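Aldehyde dehydrogenase (Bartonella henselae, PDB 3I44) probably oxidises aldehydes to carboxylic acids with a nicotinamide cofactor, as aldehyde dehydrogenases do. Local coordinates at residues V292-Y297 / N304-M309; Q355-S360 / E402-P407; M397-E402 / V408-P413. The protein carries 1 engineered substitution. One frame throughout, in Å; residues are numbered along the deposited sequence.

Contact 1: V292-Y297 / N304-M309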
loop_
_atom_site.group_PDB
_atom_site.type_symbol
_atom_site.label_atom_id
_atom_site.label_comp_id
_atom_site.label_asym_id
_atom_site.label_seq_id
_atom_site.Cartn_x
_atom_site.Cartn_y
_atom_site.Cartn_z
ATOM N N VAL A 292 32.216 11.689 1.958
ATOM C CA VAL A 292 32.270 12.807 1.011
ATOM C C VAL A 292 32.212 12.249 -0.403
ATOM O O VAL A 292 31.370 12.642 -1.234
ATOM C CB VAL A 292 33.507 13.729 1.274
ATOM C CG1 VAL A 292 33.558 14.847 0.237
ATOM C CG2 VAL A 292 33.455 14.318 2.695
ATOM N N ARG A 293 33.033 11.246 -0.655
ATOM C CA ARG A 293 32.999 10.570 -1.936
ATOM C C ARG A 293 31.618 10.044 -2.312
ATOM O O ARG A 293 31.209 10.120 -3.496
ATOM C CB ARG A 293 33.995 9.397 -1.961
ATOM C CG ARG A 293 35.449 9.818 -2.076
ATOM C CD ARG A 293 36.399 8.609 -2.025
ATOM N NE ARG A 293 37.768 9.043 -2.281
ATOM C CZ ARG A 293 38.804 8.953 -1.433
ATOM N NH1 ARG A 293 38.694 8.402 -0.211
ATOM N NH2 ARG A 293 39.990 9.423 -1.828
ATOM N N HIS A 294 30.904 9.489 -1.331
ATOM C CA HIS A 294 29.575 8.902 -1.599
ATOM C C HIS A 294 28.601 10.053 -2.030
ATOM O O HIS A 294 27.791 9.888 -2.954
ATOM C CB HIS A 294 29.034 8.157 -0.344
ATOM C CG HIS A 294 27.833 7.307 -0.610
ATOM N ND1 HIS A 294 27.301 6.448 0.332
ATOM C CD2 HIS A 294 27.057 7.177 -1.715
ATOM C CE1 HIS A 294 26.266 5.813 -0.192
ATOM N NE2 HIS A 294 26.089 6.247 -1.429
ATOM N N CYS A 295 28.703 11.211 -1.363
ATOM C CA CYS A 295 27.888 12.370 -1.709
ATOM C C CYS A 295 28.038 12.822 -3.175
ATOM O O CYS A 295 27.052 13.176 -3.816
ATOM C CB CYS A 295 28.176 13.548 -0.768
ATOM S SG CYS A 295 26.927 14.899 -0.892
ATOM N N PHE A 296 29.252 12.793 -3.715
ATOM C CA PHE A 296 29.483 13.283 -5.068
ATOM C C PHE A 296 29.301 12.226 -6.152
ATOM O O PHE A 296 29.236 12.561 -7.345
ATOM C CB PHE A 296 30.887 13.889 -5.198
ATOM C CG PHE A 296 31.164 15.051 -4.224
ATOM C CD1 PHE A 296 30.145 15.918 -3.816
ATOM C CD2 PHE A 296 32.450 15.253 -3.731
ATOM C CE1 PHE A 296 30.412 16.975 -2.909
ATOM C CE2 PHE A 296 32.739 16.332 -2.854
ATOM C CZ PHE A 296 31.711 17.166 -2.423
ATOM N N TYR A 297 29.233 10.963 -5.754
ATOM C CA TYR A 297 29.099 9.869 -6.706
ATOM C C TYR A 297 27.848 10.069 -7.553
ATOM O O TYR A 297 26.784 10.497 -7.050
ATOM C CB TYR A 297 29.039 8.529 -5.953
ATOM C CG TYR A 297 29.175 7.303 -6.820
ATOM C CD1 TYR A 297 30.333 7.045 -7.518
ATOM C CD2 TYR A 297 28.142 6.395 -6.915
ATOM C CE1 TYR A 297 30.454 5.890 -8.326
ATOM C CE2 TYR A 297 28.236 5.267 -7.690
ATOM C CZ TYR A 297 29.397 4.995 -8.379
ATOM O OH TYR A 297 29.459 3.835 -9.141
ATOM N N ASN A 304 19.241 8.178 -2.431
ATOM C CA ASN A 304 19.722 7.822 -1.083
ATOM C C ASN A 304 21.080 8.412 -0.681
ATOM O O ASN A 304 21.644 8.039 0.366
ATOM C CB ASN A 304 19.756 6.284 -0.931
ATOM C CG ASN A 304 20.894 5.633 -1.709
ATOM O OD1 ASN A 304 21.443 6.215 -2.677
ATOM N ND2 ASN A 304 21.224 4.402 -1.334
ATOM N N ALA A 305 21.606 9.349 -1.469
ATOM C CA ALA A 305 22.960 9.877 -1.210
ATOM C C ALA A 305 23.002 10.490 0.172
ATOM O O ALA A 305 22.006 11.080 0.613
ATOM C CB ALA A 305 23.386 10.928 -2.255
ATOM N N PRO A 306 24.142 10.354 0.870
ATOM C CA PRO A 306 24.315 10.913 2.206
ATOM C C PRO A 306 24.698 12.403 2.116
ATOM O O PRO A 306 25.881 12.778 2.149
ATOM C CB PRO A 306 25.443 10.059 2.787
ATOM C CG PRO A 306 26.285 9.731 1.610
ATOM C CD PRO A 306 25.295 9.521 0.482
ATOM N N THR A 307 23.682 13.244 2.048
ATOM C CA THR A 307 23.855 14.656 1.748
ATOM C C THR A 307 23.913 15.574 2.970
ATOM O O THR A 307 24.312 16.720 2.837
ATOM C CB THR A 307 22.775 15.126 0.736
ATOM O OG1 THR A 307 21.456 14.820 1.226
ATOM C CG2 THR A 307 22.956 14.397 -0.592
ATOM N N ARG A 308 23.542 15.084 4.146
ATOM C CA ARG A 308 23.676 15.840 5.395
ATOM C C ARG A 308 24.656 15.103 6.291
ATOM O O ARG A 308 24.342 14.032 6.837
ATOM C CB ARG A 308 22.349 16.003 6.122
ATOM C CG ARG A 308 21.319 16.842 5.355
ATOM C CD ARG A 308 20.025 16.907 6.151
ATOM N NE ARG A 308 19.399 15.583 6.281
ATOM C CZ ARG A 308 18.744 15.138 7.352
ATOM N NH1 ARG A 308 18.606 15.889 8.434
ATOM N NH2 ARG A 308 18.257 13.896 7.358
ATOM N N MET A 309 25.859 15.649 6.425
ATOM C CA MET A 309 26.870 15.010 7.247
ATOM C C MET A 309 26.839 15.643 8.621
ATOM O O MET A 309 27.163 16.839 8.769
ATOM C CB MET A 309 28.236 15.135 6.600
ATOM C CG MET A 309 29.348 14.321 7.305
ATOM S SD MET A 309 30.995 14.499 6.530
ATOM C CE MET A 309 30.938 13.390 5.140
HETATM O O HOH W 1 24.017 5.665 -3.329
#
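H294 turns its CG away from its own backbone nitrogen (chi1 -168°), which lays the imidazole across the pyrrolidine ring of P306. P306 CD sits over the centre of the ring, 3.5 Å from its centroid and only 10° off the normal. This is a CH-pi contact over one face. P306 CG also lies close, 3.6 Å from H294 CG. The two side chains cross at about a right angle. At the ring edge, a water in the imidazole plane lies 2.9 Å from H294 NE2. The same water donates to N304 OD1 at 2.7 Å, so the ring is tied to the second segment by a bridge as well as by packing. Y434 meets the H294 ring with its plane at about 90°. The contact belongs to a beta-alpha-beta unit: strand 276-279, helix 287-296 and strand 308-312, whose two strands are parallel neighbours in one sheet. Here the end of the helix packs on the chain that returns to the sheet. P306 is the centre of an inverse gamma turn on that return. Its carbonyl O lies 3.8 Å from C295 CB, and C295 SG touches T307 CG2 at 4.0 Å. About one helical turn before C295, V292 CG2 meets the terminal methyl M309 CE at 3.6 Å. M309 reaches it through a bend at its last torsion. L409 packs against V292, C295 and M309.

Contact 2: Q355-S360 / E402-P407; sequences QDLIQS and EEIFGP
Helix 348-363 and the irregular segment E402-P407 come closest at L357 and I404, whose CA atoms are 7.0 Å apart. That spacing leaves room for side chains between the backbones, and L357 reaches across it and carries the contact. The base of its side chain points toward the loop, and both methyls meet it. L357 CD1 lies 4.0 Å from both I404 CG1 and E402 OE1. L357 CD2 lies against the carboxylate of E402, 3.5 Å from E402 OE1. The contact with the carboxylate is packing alone, since its polar partner is R398. R398 also pairs with D356 on the helix. E402 OE1 and D356 OD2 are 6.2 Å apart, and the arginine between them probably offsets their like charges. I404 places CG1 opposite its carbonyl carbon (chi1 -59°), within reach of the leucine; I354 and I399 also pack on it. E403 points its CB away from the helix, and its OE2 takes a hydrogen bond from G273 N. Within the helix, S360 OG donates to L357 O at 2.6 Å, a side-chain bond back to the preceding turn. The loop carries the sequence EEIFGP, a signature of aldehyde dehydrogenases. In relatives its second glutamate and its phenylalanine line the cofactor's nicotinamide end, so the arrangement is consistent with a cofactor-site loop packed on a flanking helix.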
loop_
_atom_site.group_PDB
_atom_site.type_symbol
_atom_site.label_atom_id
_atom_site.label_comp_id
_atom_site.label_asym_id
_atom_site.label_seq_id
_atom_site.Cartn_x
_atom_site.Cartn_y
_atom_site.Cartn_z
ATOM N N GLN A 355 22.084 25.264 -9.110
ATOM C CA GLN A 355 22.713 26.597 -8.952
ATOM C C GLN A 355 21.921 27.454 -7.984
ATOM O O GLN A 355 22.492 28.136 -7.120
ATOM C CB GLN A 355 22.844 27.323 -10.293
ATOM C CG GLN A 355 23.759 26.642 -11.288
ATOM C CD GLN A 355 25.169 26.537 -10.761
ATOM O OE1 GLN A 355 25.735 27.529 -10.350
ATOM N NE2 GLN A 355 25.738 25.326 -10.756
ATOM N N ASP A 356 20.595 27.413 -8.115
ATOM C CA ASP A 356 19.727 28.209 -7.235
ATOM C C ASP A 356 19.898 27.776 -5.776
ATOM O O ASP A 356 19.952 28.611 -4.843
ATOM C CB ASP A 356 18.269 28.051 -7.675
ATOM C CG ASP A 356 17.316 28.833 -6.796
ATOM O OD1 ASP A 356 17.408 30.094 -6.779
ATOM O OD2 ASP A 356 16.472 28.187 -6.129
ATOM N N LEU A 357 20.011 26.465 -5.568
ATOM C CA LEU A 357 20.117 25.940 -4.202
ATOM C C LEU A 357 21.493 26.277 -3.628
ATOM O O LEU A 357 21.595 26.660 -2.456
ATOM C CB LEU A 357 19.778 24.419 -4.160
ATOM C CG LEU A 357 18.261 24.113 -3.933
ATOM C CD1 LEU A 357 17.852 22.719 -4.403
ATOM C CD2 LEU A 357 17.847 24.312 -2.462
ATOM N N ILE A 358 22.540 26.173 -4.452
ATOM C CA ILE A 358 23.900 26.590 -4.024
ATOM C C ILE A 358 23.897 28.095 -3.614
ATOM O O ILE A 358 24.301 28.465 -2.498
ATOM C CB ILE A 358 24.945 26.316 -5.111
ATOM C CG1 ILE A 358 25.224 24.809 -5.214
ATOM C CG2 ILE A 358 26.269 27.009 -4.796
ATOM C CD1 ILE A 358 25.972 24.413 -6.463
ATOM N N GLN A 359 23.386 28.942 -4.501
ATOM C CA GLN A 359 23.240 30.371 -4.199
ATOM C C GLN A 359 22.456 30.593 -2.892
ATOM O O GLN A 359 22.874 31.410 -2.050
ATOM C CB GLN A 359 22.603 31.122 -5.381
ATOM C CG GLN A 359 22.667 32.645 -5.235
ATOM C CD GLN A 359 24.100 33.151 -5.180
ATOM O OE1 GLN A 359 24.882 32.922 -6.099
ATOM N NE2 GLN A 359 24.457 33.809 -4.094
ATOM N N SER A 360 21.381 29.824 -2.674
ATOM C CA SER A 360 20.611 29.905 -1.415
ATOM C C SER A 360 21.465 29.625 -0.176
ATOM O O SER A 360 21.262 30.244 0.913
ATOM C CB SER A 360 19.393 28.963 -1.418
ATOM O OG SER A 360 19.691 27.639 -0.954
ATOM N N GLU A 402 15.976 20.512 1.333
ATOM C CA GLU A 402 15.558 20.147 -0.011
ATOM C C GLU A 402 16.545 19.218 -0.626
ATOM O O GLU A 402 17.764 19.366 -0.438
ATOM C CB GLU A 402 15.385 21.383 -0.902
ATOM C CG GLU A 402 14.182 22.221 -0.538
ATOM C CD GLU A 402 14.120 23.543 -1.289
ATOM O OE1 GLU A 402 14.406 23.598 -2.503
ATOM O OE2 GLU A 402 13.766 24.537 -0.644
ATOM N N GLU A 403 16.034 18.273 -1.402
ATOM C CA GLU A 403 16.906 17.356 -2.107
ATOM C C GLU A 403 17.525 18.140 -3.254
ATOM O O GLU A 403 16.802 18.657 -4.062
ATOM C CB GLU A 403 16.133 16.166 -2.645
ATOM C CG GLU A 403 17.034 15.139 -3.279
ATOM C CD GLU A 403 16.281 13.898 -3.713
ATOM O OE1 GLU A 403 15.172 14.056 -4.271
ATOM O OE2 GLU A 403 16.813 12.781 -3.516
ATOM N N ILE A 404 18.856 18.182 -3.344
ATOM C CA ILE A 404 19.558 19.013 -4.315
ATOM C C ILE A 404 19.861 18.249 -5.598
ATOM O O ILE A 404 19.752 18.818 -6.691
ATOM C CB ILE A 404 20.849 19.579 -3.721
ATOM C CG1 ILE A 404 20.540 20.422 -2.480
ATOM C CG2 ILE A 404 21.675 20.381 -4.791
ATOM C CD1 ILE A 404 21.780 20.762 -1.592
ATOM N N PHE A 405 20.232 16.965 -5.490
ATOM C CA PHE A 405 20.540 16.160 -6.671
ATOM C C PHE A 405 21.723 16.699 -7.500
ATOM O O PHE A 405 21.748 16.576 -8.710
ATOM C CB PHE A 405 19.276 15.964 -7.553
ATOM C CG PHE A 405 18.807 14.529 -7.621
ATOM C CD1 PHE A 405 18.727 13.875 -8.823
ATOM C CD2 PHE A 405 18.493 13.832 -6.462
ATOM C CE1 PHE A 405 18.306 12.531 -8.887
ATOM C CE2 PHE A 405 18.066 12.505 -6.513
ATOM C CZ PHE A 405 17.984 11.853 -7.731
ATOM N N GLY A 406 22.695 17.299 -6.817
ATOM C CA GLY A 406 23.953 17.710 -7.419
ATOM C C GLY A 406 25.050 17.393 -6.411
ATOM O O GLY A 406 24.740 16.949 -5.290
ATOM N N PRO A 407 26.326 17.637 -6.775
ATOM C CA PRO A 407 27.438 17.307 -5.891
ATOM C C PRO A 407 27.629 18.337 -4.816
ATOM O O PRO A 407 28.608 19.083 -4.839
ATOM C CB PRO A 407 28.612 17.249 -6.849
ATOM C CG PRO A 407 28.268 18.289 -7.876
ATOM C CD PRO A 407 26.811 18.042 -8.113
#

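Contact 3: M397-E402 / V408-P413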
loop_
_atom_site.group_PDB
_atom_site.type_symbol
_atom_site.label_atom_id
_atom_site.label_comp_id
_atom_site.label_asym_id
_atom_site.label_seq_id
_atom_site.Cartn_x
_atom_site.Cartn_y
_atom_site.Cartn_z
ATOM N N MET A 397 17.707 26.023 6.748
ATOM C CA MET A 397 18.233 26.379 5.434
ATOM C C MET A 397 17.719 25.465 4.350
ATOM O O MET A 397 17.506 24.270 4.568
ATOM C CB MET A 397 19.749 26.374 5.437
ATOM C CG MET A 397 20.353 27.368 6.408
ATOM S SD MET A 397 22.151 27.293 6.341
ATOM C CE MET A 397 22.547 28.688 7.430
ATOM N N ARG A 398 17.521 26.021 3.166
ATOM C CA ARG A 398 17.042 25.235 2.061
ATOM C C ARG A 398 17.951 24.026 1.769
ATOM O O ARG A 398 17.441 22.964 1.404
ATOM C CB ARG A 398 16.895 26.075 0.789
ATOM C CG ARG A 398 15.792 27.167 0.872
ATOM C CD ARG A 398 15.624 27.870 -0.491
ATOM N NE ARG A 398 15.233 26.918 -1.529
ATOM C CZ ARG A 398 15.460 27.074 -2.832
ATOM N NH1 ARG A 398 16.081 28.152 -3.306
ATOM N NH2 ARG A 398 15.071 26.133 -3.675
ATOM N N ILE A 399 19.272 24.204 1.878
ATOM C CA ILE A 399 20.215 23.129 1.529
ATOM C C ILE A 399 20.126 21.973 2.525
ATOM O O ILE A 399 20.502 20.849 2.191
ATOM C CB ILE A 399 21.715 23.615 1.377
ATOM C CG1 ILE A 399 22.216 24.396 2.609
ATOM C CG2 ILE A 399 21.876 24.451 0.130
ATOM C CD1 ILE A 399 23.708 24.772 2.532
ATOM N N PHE A 400 19.642 22.250 3.740
ATOM C CA PHE A 400 19.377 21.210 4.728
ATOM C C PHE A 400 18.094 20.437 4.394
ATOM O O PHE A 400 18.031 19.231 4.596
ATOM C CB PHE A 400 19.276 21.826 6.110
ATOM C CG PHE A 400 19.157 20.828 7.253
ATOM C CD1 PHE A 400 20.287 20.318 7.865
ATOM C CD2 PHE A 400 17.910 20.453 7.756
ATOM C CE1 PHE A 400 20.187 19.455 8.928
ATOM C CE2 PHE A 400 17.808 19.572 8.821
ATOM C CZ PHE A 400 18.958 19.088 9.421
ATOM N N ARG A 401 17.085 21.120 3.840
ATOM C CA ARG A 401 15.745 20.523 3.727
ATOM C C ARG A 401 15.440 19.925 2.386
ATOM O O ARG A 401 14.704 18.942 2.306
ATOM C CB ARG A 401 14.651 21.538 4.030
ATOM C CG ARG A 401 14.794 22.192 5.339
ATOM C CD ARG A 401 13.473 22.242 6.058
ATOM N NE ARG A 401 13.764 22.264 7.476
ATOM C CZ ARG A 401 13.569 21.274 8.344
ATOM N NH1 ARG A 401 12.991 20.113 8.011
ATOM N NH2 ARG A 401 13.924 21.494 9.595
ATOM N N GLU A 402 15.976 20.512 1.333
ATOM C CA GLU A 402 15.558 20.147 -0.011
ATOM C C GLU A 402 16.545 19.218 -0.626
ATOM O O GLU A 402 17.764 19.366 -0.438
ATOM C CB GLU A 402 15.385 21.383 -0.902
ATOM C CG GLU A 402 14.182 22.221 -0.538
ATOM C CD GLU A 402 14.120 23.543 -1.289
ATOM O OE1 GLU A 402 14.406 23.598 -2.503
ATOM O OE2 GLU A 402 13.766 24.537 -0.644
ATOM N N VAL A 408 26.689 18.357 -3.871
ATOM C CA VAL A 408 26.604 19.380 -2.874
ATOM C C VAL A 408 26.398 18.769 -1.475
ATOM O O VAL A 408 25.371 18.176 -1.174
ATOM C CB VAL A 408 25.471 20.361 -3.217
ATOM C CG1 VAL A 408 25.330 21.438 -2.122
ATOM C CG2 VAL A 408 25.738 20.979 -4.601
ATOM N N LEU A 409 27.392 18.924 -0.620
ATOM C CA LEU A 409 27.357 18.355 0.720
ATOM C C LEU A 409 27.111 19.438 1.750
ATOM O O LEU A 409 27.692 20.516 1.640
ATOM C CB LEU A 409 28.700 17.689 0.989
ATOM C CG LEU A 409 28.938 17.103 2.371
ATOM C CD1 LEU A 409 27.983 15.941 2.610
ATOM C CD2 LEU A 409 30.380 16.623 2.513
ATOM N N SER A 410 26.277 19.140 2.753
ATOM C CA SER A 410 26.062 20.011 3.894
ATOM C C SER A 410 26.613 19.404 5.200
ATOM O O SER A 410 26.202 18.304 5.576
ATOM C CB SER A 410 24.556 20.289 4.035
ATOM O OG SER A 410 24.049 20.971 2.901
ATOM N N LEU A 411 27.528 20.110 5.882
ATOM C CA LEU A 411 28.082 19.681 7.187
ATOM C C LEU A 411 27.554 20.537 8.301
ATOM O O LEU A 411 27.409 21.769 8.145
ATOM C CB LEU A 411 29.618 19.813 7.243
ATOM C CG LEU A 411 30.510 18.717 6.699
ATOM C CD1 LEU A 411 30.132 18.493 5.257
ATOM C CD2 LEU A 411 32.000 19.096 6.838
ATOM N N LEU A 412 27.326 19.898 9.435
ATOM C CA LEU A 412 27.040 20.583 10.679
ATOM C C LEU A 412 27.437 19.673 11.852
ATOM O O LEU A 412 27.526 18.459 11.690
ATOM C CB LEU A 412 25.574 20.949 10.767
ATOM C CG LEU A 412 24.532 19.875 10.453
ATOM C CD1 LEU A 412 23.275 20.239 11.192
ATOM C CD2 LEU A 412 24.249 19.714 8.904
ATOM N N PRO A 413 27.715 20.259 13.022
ATOM C CA PRO A 413 28.138 19.470 14.178
ATOM C C PRO A 413 27.003 19.055 15.091
ATOM O O PRO A 413 25.905 19.619 15.034
ATOM C CB PRO A 413 29.052 20.436 14.930
ATOM C CG PRO A 413 28.389 21.761 14.723
ATOM C CD PRO A 413 27.801 21.705 13.295
#
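Apolar packing joins F400 to L412. F400 CE1 lies 3.9 Å from L412 CD1, and L412 CD2 is 4.1 Å from both CE1 and CD1 of the ring. The approach to the ring is oblique, and the two side chains cross at about a right angle. F400 sends its ring away from its own backbone nitrogen (chi1 -173°), and this carries the ring toward the strand although its CB does not point there. R308 makes a cation-pi contact with the same ring. The second point of touch is mixed. S410 OG rests against I399, 3.8 Å from I399 CD1 and 3.6 Å from the carbonyl I399 O. Both are van der Waals contacts. I399 O is instead served by K274 NZ, which also bonds E402 O, so one lysine holds the carbonyls near the end of the short helix. That helix, 398-401, is the crossover of a beta-alpha-beta unit. It links strand 388-391 to its parallel neighbour 408-414, and packs on the side of the second strand to which S410 and L412 point. M397 occupies its N-cap position. The charged interactions do not cross between the two segments. Within M397-E402, R398 NE donates to E402 OE2 at 2.9 Å and almost straight (177°), while R398 NH2 donates to E402 OE1 at 2.9 Å as part of a salt bridge. Both oxygens lie near the guanidinium plane, but R398 NE sits 34° out of the carboxylate plane. The side-on pairing is therefore twisted; it still limits both groups' rotation. R401, itself exposed, forms a salt bridge with D426.

Overall arrangement
Contacts 1 and 3 have centres about 11 Å apart and meet in one sheet, where strands 308-312 and 408-414 are neighbours. M309 N lies 2.8 Å from S410 O, a probable hydrogen bond. Contacts 2 and 3, with centres about 9 Å apart, share E402. D356 OD2 and R398 NH1 form a 2.9 Å salt bridge between them. Contacts 1 and 2, about 13 Å apart at their centres, touch where F296 CE1 packs on P407 O at 3.4 Å. The turn between 292-297 and 304-309 carries the family's cysteine motif, whose cysteine is the catalytic nucleophile in relatives; 402-407 probably belongs to the cofactor side of that site. No segment supplies a sodium-site residue (I46, E112, I199).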